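Local coordinates for shikimate dehydrogenase (NADP(+)) (Thermotoga maritima, PDB 3U62), which probably catalyses the reversible NADPH-linked reduction of 3-dehydroshikimate to shikimate, a step on the way to chorismate and the aromatic amino acids, at residues A[100-105]-A[217-222]; A[122-127]-A[150-155]; A[136-141]-A[161-166]. All blocks are in the same frame, centred on the assembly; numbering follows the deposited sequence.

Contact 1: residues A[100-105]-A[217-222]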
loop_
_atom_site.group_PDB
_atom_site.type_symbol
_atom_site.label_atom_id
_atom_site.label_comp_id
_atom_site.label_asym_id
_atom_site.label_seq_id
_atom_site.Cartn_x
_atom_site.Cartn_y
_atom_site.Cartn_z
ATOM N N LYS A 100 7.489 7.928 -3.878
ATOM C CA LYS A 100 8.381 8.623 -2.955
ATOM C C LYS A 100 9.327 7.679 -2.207
ATOM O O LYS A 100 10.456 8.068 -1.885
ATOM C CB LYS A 100 7.592 9.511 -1.991
ATOM C CG LYS A 100 6.969 10.733 -2.668
ATOM C CD LYS A 100 6.581 11.831 -1.680
ATOM C CE LYS A 100 7.805 12.562 -1.129
ATOM N NZ LYS A 100 8.752 13.037 -2.301
ATOM N N SER A 101 8.877 6.452 -1.940
ATOM C CA SER A 101 9.719 5.442 -1.288
ATOM C C SER A 101 10.896 5.023 -2.171
ATOM O O SER A 101 11.922 4.558 -1.671
ATOM C CB SER A 101 8.899 4.206 -0.900
ATOM O OG SER A 101 8.548 3.438 -2.038
ATOM N N LEU A 102 10.734 5.196 -3.480
ATOM C CA LEU A 102 11.749 4.803 -4.453
ATOM C C LEU A 102 12.556 5.986 -4.985
ATOM O O LEU A 102 13.226 5.868 -6.017
ATOM C CB LEU A 102 11.107 4.030 -5.612
ATOM C CG LEU A 102 10.540 2.642 -5.291
ATOM C CD1 LEU A 102 9.558 2.202 -6.366
ATOM C CD2 LEU A 102 11.652 1.608 -5.114
ATOM N N GLU A 103 12.492 7.120 -4.288
ATOM C CA GLU A 103 13.304 8.273 -4.659
ATOM C C GLU A 103 14.788 7.936 -4.607
ATOM O O GLU A 103 15.260 7.302 -3.659
ATOM C CB GLU A 103 12.983 9.481 -3.781
ATOM C CG GLU A 103 11.852 10.318 -4.350
ATOM C CD GLU A 103 11.333 11.380 -3.398
ATOM O OE1 GLU A 103 12.012 11.696 -2.397
ATOM O OE2 GLU A 103 10.225 11.910 -3.664
ATOM N N GLY A 104 15.503 8.344 -5.651
ATOM C CA GLY A 104 16.937 8.087 -5.772
ATOM C C GLY A 104 17.284 6.702 -6.292
ATOM O O GLY A 104 18.458 6.393 -6.494
ATOM N N VAL A 105 16.265 5.872 -6.515
ATOM C CA VAL A 105 16.464 4.477 -6.917
ATOM C C VAL A 105 15.999 4.244 -8.354
ATOM O O VAL A 105 14.893 4.642 -8.730
ATOM C CB VAL A 105 15.723 3.499 -5.956
ATOM C CG1 VAL A 105 15.925 2.045 -6.379
ATOM C CG2 VAL A 105 16.188 3.697 -4.519
ATOM N N HIS A 217 18.845 -3.470 -3.286
ATOM C CA HIS A 217 17.845 -2.716 -2.541
ATOM C C HIS A 217 16.753 -3.624 -2.007
ATOM O O HIS A 217 16.093 -4.341 -2.764
ATOM C CB HIS A 217 17.223 -1.618 -3.400
ATOM C CG HIS A 217 18.193 -0.571 -3.843
ATOM N ND1 HIS A 217 18.904 0.213 -2.959
ATOM C CD2 HIS A 217 18.543 -0.154 -5.083
ATOM C CE1 HIS A 217 19.665 1.054 -3.638
ATOM N NE2 HIS A 217 19.465 0.850 -4.927
ATOM N N ILE A 218 16.578 -3.589 -0.691
ATOM C CA ILE A 218 15.522 -4.336 -0.024
ATOM C C ILE A 218 14.696 -3.348 0.788
ATOM O O ILE A 218 15.146 -2.844 1.823
ATOM C CB ILE A 218 16.089 -5.459 0.867
ATOM C CG1 ILE A 218 16.970 -6.393 0.034
ATOM C CG2 ILE A 218 14.958 -6.245 1.527
ATOM C CD1 ILE A 218 18.110 -7.032 0.811
ATOM N N ILE A 219 13.493 -3.067 0.299
ATOM C CA ILE A 219 12.653 -2.026 0.876
ATOM C C ILE A 219 11.362 -2.625 1.432
ATOM O O ILE A 219 10.584 -3.237 0.697
ATOM C CB ILE A 219 12.345 -0.909 -0.165
ATOM C CG1 ILE A 219 13.650 -0.276 -0.670
ATOM C CG2 ILE A 219 11.429 0.155 0.434
ATOM C CD1 ILE A 219 13.517 0.515 -1.981
ATOM N N LYS A 220 11.155 -2.457 2.738
ATOM C CA LYS A 220 9.911 -2.871 3.389
ATOM C C LYS A 220 8.865 -1.767 3.266
ATOM O O LYS A 220 9.136 -0.701 2.709
ATOM C CB LYS A 220 10.129 -3.195 4.870
ATOM C CG LYS A 220 11.241 -4.182 5.180
ATOM C CD LYS A 220 11.292 -4.476 6.677
ATOM C CE LYS A 220 11.704 -3.251 7.497
ATOM N NZ LYS A 220 11.676 -3.532 8.960
ATOM N N GLY A 221 7.676 -2.021 3.806
ATOM C CA GLY A 221 6.544 -1.111 3.652
ATOM C C GLY A 221 6.567 0.156 4.488
ATOM O O GLY A 221 5.640 0.964 4.403
ATOM N N ASN A 222 7.616 0.338 5.290
ATOM C CA ASN A 222 7.698 1.491 6.189
ATOM C C ASN A 222 7.839 2.843 5.481
ATOM O O ASN A 222 7.245 3.832 5.922
ATOM C CB ASN A 222 8.795 1.303 7.246
ATOM C CG ASN A 222 10.176 1.123 6.641
ATOM O OD1 ASN A 222 10.332 0.568 5.552
ATOM N ND2 ASN A 222 11.195 1.587 7.357
#

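Contact 2: residues A[122-127]-A[150-155]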
loop_
_atom_site.group_PDB
_atom_site.type_symbol
_atom_site.label_atom_id
_atom_site.label_comp_id
_atom_site.label_asym_id
_atom_site.label_seq_id
_atom_site.Cartn_x
_atom_site.Cartn_y
_atom_site.Cartn_z
ATOM N N ALA A 122 -2.110 0.161 -7.125
ATOM C CA ALA A 122 -1.386 1.374 -6.741
ATOM C C ALA A 122 0.092 1.282 -7.125
ATOM O O ALA A 122 0.664 2.247 -7.639
ATOM C CB ALA A 122 -1.538 1.635 -5.251
ATOM N N VAL A 123 0.696 0.122 -6.877
ATOM C CA VAL A 123 2.093 -0.125 -7.235
ATOM C C VAL A 123 2.288 -0.053 -8.753
ATOM O O VAL A 123 3.221 0.601 -9.225
ATOM C CB VAL A 123 2.602 -1.478 -6.661
ATOM C CG1 VAL A 123 3.915 -1.903 -7.310
ATOM C CG2 VAL A 123 2.766 -1.381 -5.150
ATOM N N ILE A 124 1.400 -0.704 -9.505
ATOM C CA ILE A 124 1.455 -0.679 -10.969
ATOM C C ILE A 124 1.344 0.753 -11.502
ATOM O O ILE A 124 2.127 1.157 -12.366
ATOM C CB ILE A 124 0.374 -1.588 -11.614
ATOM C CG1 ILE A 124 0.601 -3.052 -11.222
ATOM C CG2 ILE A 124 0.386 -1.448 -13.142
ATOM C CD1 ILE A 124 -0.650 -3.919 -11.313
ATOM N N TYR A 125 0.384 1.512 -10.974
ATOM C CA TYR A 125 0.207 2.915 -11.347
ATOM C C TYR A 125 1.485 3.711 -11.086
ATOM O O TYR A 125 1.921 4.484 -11.940
ATOM C CB TYR A 125 -0.972 3.536 -10.592
ATOM C CG TYR A 125 -1.323 4.944 -11.029
ATOM C CD1 TYR A 125 -2.236 5.168 -12.060
ATOM C CD2 TYR A 125 -0.750 6.053 -10.404
ATOM C CE1 TYR A 125 -2.563 6.460 -12.463
ATOM C CE2 TYR A 125 -1.069 7.347 -10.798
ATOM C CZ TYR A 125 -1.975 7.544 -11.827
ATOM O OH TYR A 125 -2.293 8.823 -12.220
ATOM N N ALA A 126 2.076 3.505 -9.910
ATOM C CA ALA A 126 3.322 4.170 -9.535
ATOM C C ALA A 126 4.460 3.830 -10.498
ATOM O O ALA A 126 5.184 4.725 -10.947
ATOM C CB ALA A 126 3.703 3.808 -8.109
ATOM N N LEU A 127 4.605 2.544 -10.814
ATOM C CA LEU A 127 5.641 2.075 -11.735
ATOM C C LEU A 127 5.487 2.686 -13.124
ATOM O O LEU A 127 6.471 3.117 -13.729
ATOM C CB LEU A 127 5.638 0.545 -11.828
ATOM C CG LEU A 127 6.081 -0.254 -10.599
ATOM C CD1 LEU A 127 5.650 -1.708 -10.727
ATOM C CD2 LEU A 127 7.585 -0.154 -10.360
ATOM N N PHE A 150 -4.544 -2.403 -16.634
ATOM C CA PHE A 150 -3.210 -1.880 -16.926
ATOM C C PHE A 150 -2.480 -2.713 -17.986
ATOM O O PHE A 150 -2.776 -3.899 -18.149
ATOM C CB PHE A 150 -2.373 -1.837 -15.645
ATOM C CG PHE A 150 -2.845 -0.825 -14.638
ATOM C CD1 PHE A 150 -3.454 -1.236 -13.457
ATOM C CD2 PHE A 150 -2.673 0.538 -14.864
ATOM C CE1 PHE A 150 -3.889 -0.305 -12.516
ATOM C CE2 PHE A 150 -3.105 1.478 -13.929
ATOM C CZ PHE A 150 -3.714 1.055 -12.752
ATOM N N PRO A 151 -1.519 -2.093 -18.706
ATOM C CA PRO A 151 -0.738 -2.806 -19.722
ATOM C C PRO A 151 0.325 -3.709 -19.088
ATOM O O PRO A 151 1.521 -3.401 -19.120
ATOM C CB PRO A 151 -0.102 -1.674 -20.537
ATOM C CG PRO A 151 -0.007 -0.535 -19.591
ATOM C CD PRO A 151 -1.166 -0.661 -18.645
ATOM N N VAL A 152 -0.136 -4.816 -18.515
ATOM C CA VAL A 152 0.724 -5.767 -17.820
ATOM C C VAL A 152 0.525 -7.169 -18.390
ATOM O O VAL A 152 -0.467 -7.432 -19.075
ATOM C CB VAL A 152 0.436 -5.785 -16.288
ATOM C CG1 VAL A 152 0.748 -4.432 -15.655
ATOM C CG2 VAL A 152 -1.013 -6.197 -15.999
ATOM N N LYS A 153 1.472 -8.062 -18.117
ATOM C CA LYS A 153 1.266 -9.485 -18.361
ATOM C C LYS A 153 0.828 -10.123 -17.049
ATOM O O LYS A 153 1.252 -9.690 -15.974
ATOM C CB LYS A 153 2.537 -10.143 -18.898
ATOM C CG LYS A 153 2.924 -9.667 -20.290
ATOM C CD LYS A 153 4.111 -10.430 -20.841
ATOM C CE LYS A 153 4.456 -9.962 -22.249
ATOM N NZ LYS A 153 5.558 -10.761 -22.854
ATOM N N ILE A 154 -0.029 -11.136 -17.134
ATOM C CA ILE A 154 -0.604 -11.748 -15.936
ATOM C C ILE A 154 -0.305 -13.247 -15.871
ATOM O O ILE A 154 -0.523 -13.982 -16.837
ATOM C CB ILE A 154 -2.132 -11.471 -15.825
ATOM C CG1 ILE A 154 -2.406 -9.960 -15.857
ATOM C CG2 ILE A 154 -2.700 -12.070 -14.530
ATOM C CD1 ILE A 154 -3.840 -9.581 -16.195
ATOM N N PHE A 155 0.202 -13.677 -14.715
ATOM C CA PHE A 155 0.591 -15.063 -14.474
ATOM C C PHE A 155 -0.024 -15.562 -13.169
ATOM O O PHE A 155 -0.392 -14.761 -12.305
ATOM C CB PHE A 155 2.118 -15.181 -14.401
ATOM C CG PHE A 155 2.829 -14.665 -15.621
ATOM C CD1 PHE A 155 3.353 -13.375 -15.643
ATOM C CD2 PHE A 155 2.976 -15.467 -16.749
ATOM C CE1 PHE A 155 4.010 -12.891 -16.771
ATOM C CE2 PHE A 155 3.631 -14.993 -17.882
ATOM C CZ PHE A 155 4.152 -13.702 -17.893
#

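Contact 3: residues A[136-141]-A[161-166]. With SO4 (sulfate ion), chain E; SO4 (sulfate ion), chain D.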
loop_
_atom_site.group_PDB
_atom_site.type_symbol
_atom_site.label_atom_id
_atom_site.label_comp_id
_atom_site.label_asym_id
_atom_site.label_seq_id
_atom_site.Cartn_x
_atom_site.Cartn_y
_atom_site.Cartn_z
ATOM N N TRP A 136 5.090 -7.567 -14.912
ATOM C CA TRP A 136 4.470 -8.884 -14.867
ATOM C C TRP A 136 3.759 -9.076 -13.538
ATOM O O TRP A 136 4.392 -9.101 -12.480
ATOM C CB TRP A 136 5.515 -9.988 -15.054
ATOM C CG TRP A 136 6.353 -9.873 -16.298
ATOM C CD1 TRP A 136 6.028 -9.219 -17.456
ATOM C CD2 TRP A 136 7.641 -10.462 -16.521
ATOM N NE1 TRP A 136 7.041 -9.346 -18.373
ATOM C CE2 TRP A 136 8.042 -10.107 -17.829
ATOM C CE3 TRP A 136 8.499 -11.250 -15.740
ATOM C CZ2 TRP A 136 9.263 -10.515 -18.376
ATOM C CZ3 TRP A 136 9.715 -11.653 -16.283
ATOM C CH2 TRP A 136 10.083 -11.285 -17.590
ATOM N N VAL A 137 2.440 -9.204 -13.598
ATOM C CA VAL A 137 1.633 -9.441 -12.410
ATOM C C VAL A 137 1.493 -10.942 -12.180
ATOM O O VAL A 137 1.174 -11.695 -13.101
ATOM C CB VAL A 137 0.239 -8.772 -12.523
ATOM C CG1 VAL A 137 -0.656 -9.156 -11.348
ATOM C CG2 VAL A 137 0.379 -7.261 -12.607
ATOM N N VAL A 138 1.755 -11.367 -10.947
ATOM C CA VAL A 138 1.558 -12.751 -10.537
ATOM C C VAL A 138 0.553 -12.745 -9.393
ATOM O O VAL A 138 0.839 -12.219 -8.316
ATOM C CB VAL A 138 2.886 -13.408 -10.088
ATOM C CG1 VAL A 138 2.663 -14.851 -9.668
ATOM C CG2 VAL A 138 3.919 -13.341 -11.200
ATOM N N ASN A 139 -0.627 -13.309 -9.627
ATOM C CA ASN A 139 -1.681 -13.270 -8.614
ATOM C C ASN A 139 -2.435 -14.588 -8.419
ATOM O O ASN A 139 -2.197 -15.568 -9.131
ATOM C CB ASN A 139 -2.643 -12.101 -8.872
ATOM C CG ASN A 139 -3.714 -12.433 -9.894
ATOM O OD1 ASN A 139 -3.422 -12.870 -11.008
ATOM N ND2 ASN A 139 -4.970 -12.217 -9.518
ATOM N N ARG A 140 -3.348 -14.587 -7.452
ATOM C CA ARG A 140 -4.007 -15.807 -6.999
ATOM C C ARG A 140 -5.439 -15.962 -7.506
ATOM O O ARG A 140 -5.843 -17.067 -7.880
ATOM C CB ARG A 140 -3.988 -15.880 -5.468
ATOM C CG ARG A 140 -2.591 -16.001 -4.866
ATOM C CD ARG A 140 -2.575 -15.621 -3.390
ATOM N NE ARG A 140 -2.922 -14.213 -3.181
ATOM C CZ ARG A 140 -3.041 -13.630 -1.988
ATOM N NH1 ARG A 140 -2.842 -14.323 -0.875
ATOM N NH2 ARG A 140 -3.362 -12.345 -1.912
ATOM N N THR A 141 -6.198 -14.867 -7.532
ATOM C CA THR A 141 -7.634 -14.944 -7.817
ATOM C C THR A 141 -8.001 -14.465 -9.219
ATOM O O THR A 141 -7.449 -13.475 -9.716
ATOM C CB THR A 141 -8.475 -14.158 -6.778
ATOM O OG1 THR A 141 -8.225 -12.753 -6.912
ATOM C CG2 THR A 141 -8.135 -14.586 -5.356
ATOM N N ASP A 161 8.007 -18.527 -9.355
ATOM C CA ASP A 161 9.411 -18.915 -9.313
ATOM C C ASP A 161 10.111 -18.738 -10.665
ATOM O O ASP A 161 11.213 -18.184 -10.728
ATOM C CB ASP A 161 9.536 -20.356 -8.812
ATOM C CG ASP A 161 10.965 -20.748 -8.493
ATOM O OD1 ASP A 161 11.288 -21.948 -8.613
ATOM O OD2 ASP A 161 11.772 -19.862 -8.122
ATOM N N GLU A 162 9.464 -19.198 -11.736
ATOM C CA GLU A 162 10.010 -19.081 -13.092
ATOM C C GLU A 162 10.085 -17.636 -13.569
ATOM O O GLU A 162 11.072 -17.241 -14.198
ATOM C CB GLU A 162 9.166 -19.864 -14.094
ATOM C CG GLU A 162 9.169 -21.365 -13.925
ATOM C CD GLU A 162 7.941 -21.995 -14.569
ATOM O OE1 GLU A 162 7.682 -21.757 -15.779
ATOM O OE2 GLU A 162 7.227 -22.737 -13.862
ATOM N N VAL A 163 9.041 -16.855 -13.287
ATOM C CA VAL A 163 8.973 -15.482 -13.796
ATOM C C VAL A 163 9.948 -14.539 -13.082
ATOM O O VAL A 163 10.512 -13.639 -13.712
ATOM C CB VAL A 163 7.526 -14.890 -13.809
ATOM C CG1 VAL A 163 6.606 -15.718 -14.706
ATOM C CG2 VAL A 163 6.957 -14.771 -12.403
ATOM N N VAL A 164 10.150 -14.754 -11.782
ATOM C CA VAL A 164 11.091 -13.944 -11.000
ATOM C C VAL A 164 12.531 -14.159 -11.482
ATOM O O VAL A 164 13.334 -13.221 -11.492
ATOM C CB VAL A 164 10.958 -14.205 -9.471
ATOM C CG1 VAL A 164 12.103 -13.563 -8.691
ATOM C CG2 VAL A 164 9.627 -13.679 -8.958
ATOM N N LYS A 165 12.839 -15.386 -11.900
ATOM C CA LYS A 165 14.148 -15.722 -12.462
ATOM C C LYS A 165 14.514 -14.831 -13.659
ATOM O O LYS A 165 15.688 -14.523 -13.873
ATOM C CB LYS A 165 14.184 -17.205 -12.857
ATOM C CG LYS A 165 15.503 -17.705 -13.450
ATOM C CD LYS A 165 16.631 -17.716 -12.426
ATOM C CE LYS A 165 17.938 -18.156 -13.062
ATOM N NZ LYS A 165 19.070 -18.123 -12.095
ATOM N N LYS A 166 13.500 -14.413 -14.419
ATOM C CA LYS A 166 13.692 -13.587 -15.617
ATOM C C LYS A 166 13.538 -12.084 -15.353
ATOM O O LYS A 166 13.597 -11.272 -16.282
ATOM C CB LYS A 166 12.723 -14.028 -16.723
ATOM C CG LYS A 166 12.978 -15.429 -17.266
ATOM C CD LYS A 166 12.058 -15.766 -18.441
ATOM C CE LYS A 166 12.463 -17.139 -19.028
ATOM N NZ LYS A 166 11.645 -17.495 -20.222
HETATM S S SO4 E . -4.573 -11.791 -5.437
HETATM O O1 SO4 E . -5.311 -12.291 -4.280
HETATM O O2 SO4 E . -5.335 -12.064 -6.656
HETATM O O3 SO4 E . -3.280 -12.464 -5.518
HETATM O O4 SO4 E . -4.363 -10.352 -5.298
HETATM S S SO4 D . -4.435 -9.407 0.529
HETATM O O1 SO4 D . -5.498 -9.864 1.423
HETATM O O2 SO4 D . -5.007 -9.005 -0.756
HETATM O O3 SO4 D . -3.478 -10.490 0.316
HETATM O O4 SO4 D . -3.753 -8.263 1.128
#

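Contact 1: residues A[100-105]-A[217-222]
The imidazole of H217 has V105 on one face, where the methyl CG2 lies, while the other branch makes the nearer approach: V105 CG1 is 3.7 Å from H217 CD2 and 4.0 Å from H217 NE2. The two side chains advance from opposite directions. With CG1 anti to the backbone N of V105 (chi1 180°), that methyl is carried forward to the CD2–NE2 side of the ring. The contact is apolar, made by valine methyls against the imidazole.

One step along, L102 and I219 cross obliquely and meet through terminal methyls, L102 CD2 lying 3.8 Å from I219 CD1. Only the end of the leucine comes near. The backbones stay well apart, with the CA atoms of S101 and I219 separated by 8.3 Å.

The geometry is that of a chain reversal laid against the outermost strand, 217-219, of the parallel sheet in the Rossmann-type nucleotide-binding domain. Helix 94-101 ends here, and a type II turn from L102 to V105 follows, closed by V105 N to L102 O at 3.1 Å; G104 holds its third position with a positive phi of 82°. The turn brings L102 and V105 onto alternate residues of the strand, I219 and H217, whose side chains point toward the turn. On the strand's inner neighbour, 195-198, Y197 packs against both L102 and I219; S101 OG bonds chiefly to V98 O, within its own helix, and also to Y197 OH. Just beyond the strand comes G221, predicted to bind NADP(+).

Contact 2: residues A[122-127]-A[150-155]
I124 and F150 bring their backbones within 7.7 Å, measured CA to CA, where helix 118-129 passes the loop leading into strand 153-156; an inverse gamma turn centred on P151, with V152 N bonded to F150 O at 2.8 Å, lets F150 and V152 both face the helix. The methyl CG2 of I124 does most of the touching. It sits over one face of the phenyl ring as a CH-pi contact, 4.0 Å from the ring centroid of F150 and 27° off the normal, and is displaced toward the root of the ring, as its 3.6 Å approach to F150 CG indicates. With chi1 at -63°, CG1 lies beside the backbone N of I124 and CG2 anti to it, and this same CG2 also meets V152, 3.9 Å from V152 CG1. Y125 adds a looser touch: F150 CE2 comes to the edge of the tyrosine ring, near its plane, 4.2 Å from Y125 CD1.

Helix 118-129 is the crossover of a right-handed beta-alpha-beta unit joining strands 111-114 and 135-139. V137 of the latter strand receives both I124 and V152, whereas Y125 turns to helix 74-79 and stacks edge-to-face with W95 of helix 94-101.

Contact 3: residues A[136-141]-A[161-166]
W136 meets V163 and K166 with the six-membered part of its indole. The carbonyl oxygen of V163 lies in the ring plane at the edge, 3.3 Å from W136 CZ3, so a rim carbon meets it. That oxygen also accepts K166 N at 3.2 Å, at the C-terminal end of helix 160-165. K166 crosses the indole at about a right angle, its CB 3.9 Å from both W136 CZ3 and W136 CH2. Deeper in, V138 and V163 lie alongside in opposite directions, V138 CG2 3.6 Å from V163 CG2. Were the indole replaced by an alanine, the helix end would probably lose its ring neighbour, with a gap opening beside V163 O and K166 CB.

F155 of the adjoining strand backs both valines, and W136 NE1 has a weak bond to D134. Beyond V138 the strand runs into N139, R140 and T141, predicted to bind NADP(+). Here one sulfate, probably from the crystallisation liquor, has its O2 gripped by N139 ND2 (2.9 Å), T141 N (3.1 Å) and T141 OG1. The R140 chain, bent at chi3 (-64°), sends NE almost straight to O3 of this sulfate (2.9 Å, 176°), while R140 NH2 reaches O3 of a second sulfate at 2.9 Å. Such amide, hydroxyl and guanidinium donors converging on anions are consistent with a pocket for the 2'-phosphate of NADP(+).

How the contacts relate
All three contacts reach the six-stranded parallel sheet of the nucleotide-binding domain. Contact 1 lies at edge strand 217-219, whereas contacts 2 and 3 involve the other edge strand, 153-156, or its neighbour 135-139. Centres of contacts 2 and 3 are 12 Å apart, and probable hydrogen bonds, K153 O to V137 N and F155 N to V137 O, both 2.7 Å, join their strands. Contact 1 is 18 Å from contact 2 and 21 Å from contact 3, centre to centre. Along the chain, 122-127, 136-141, 150-155 and 161-166 alternate between contacts 2 and 3, all between the segments of contact 1, which brings the end of helix 94-101, before the sheet's first strand, up to its last strand.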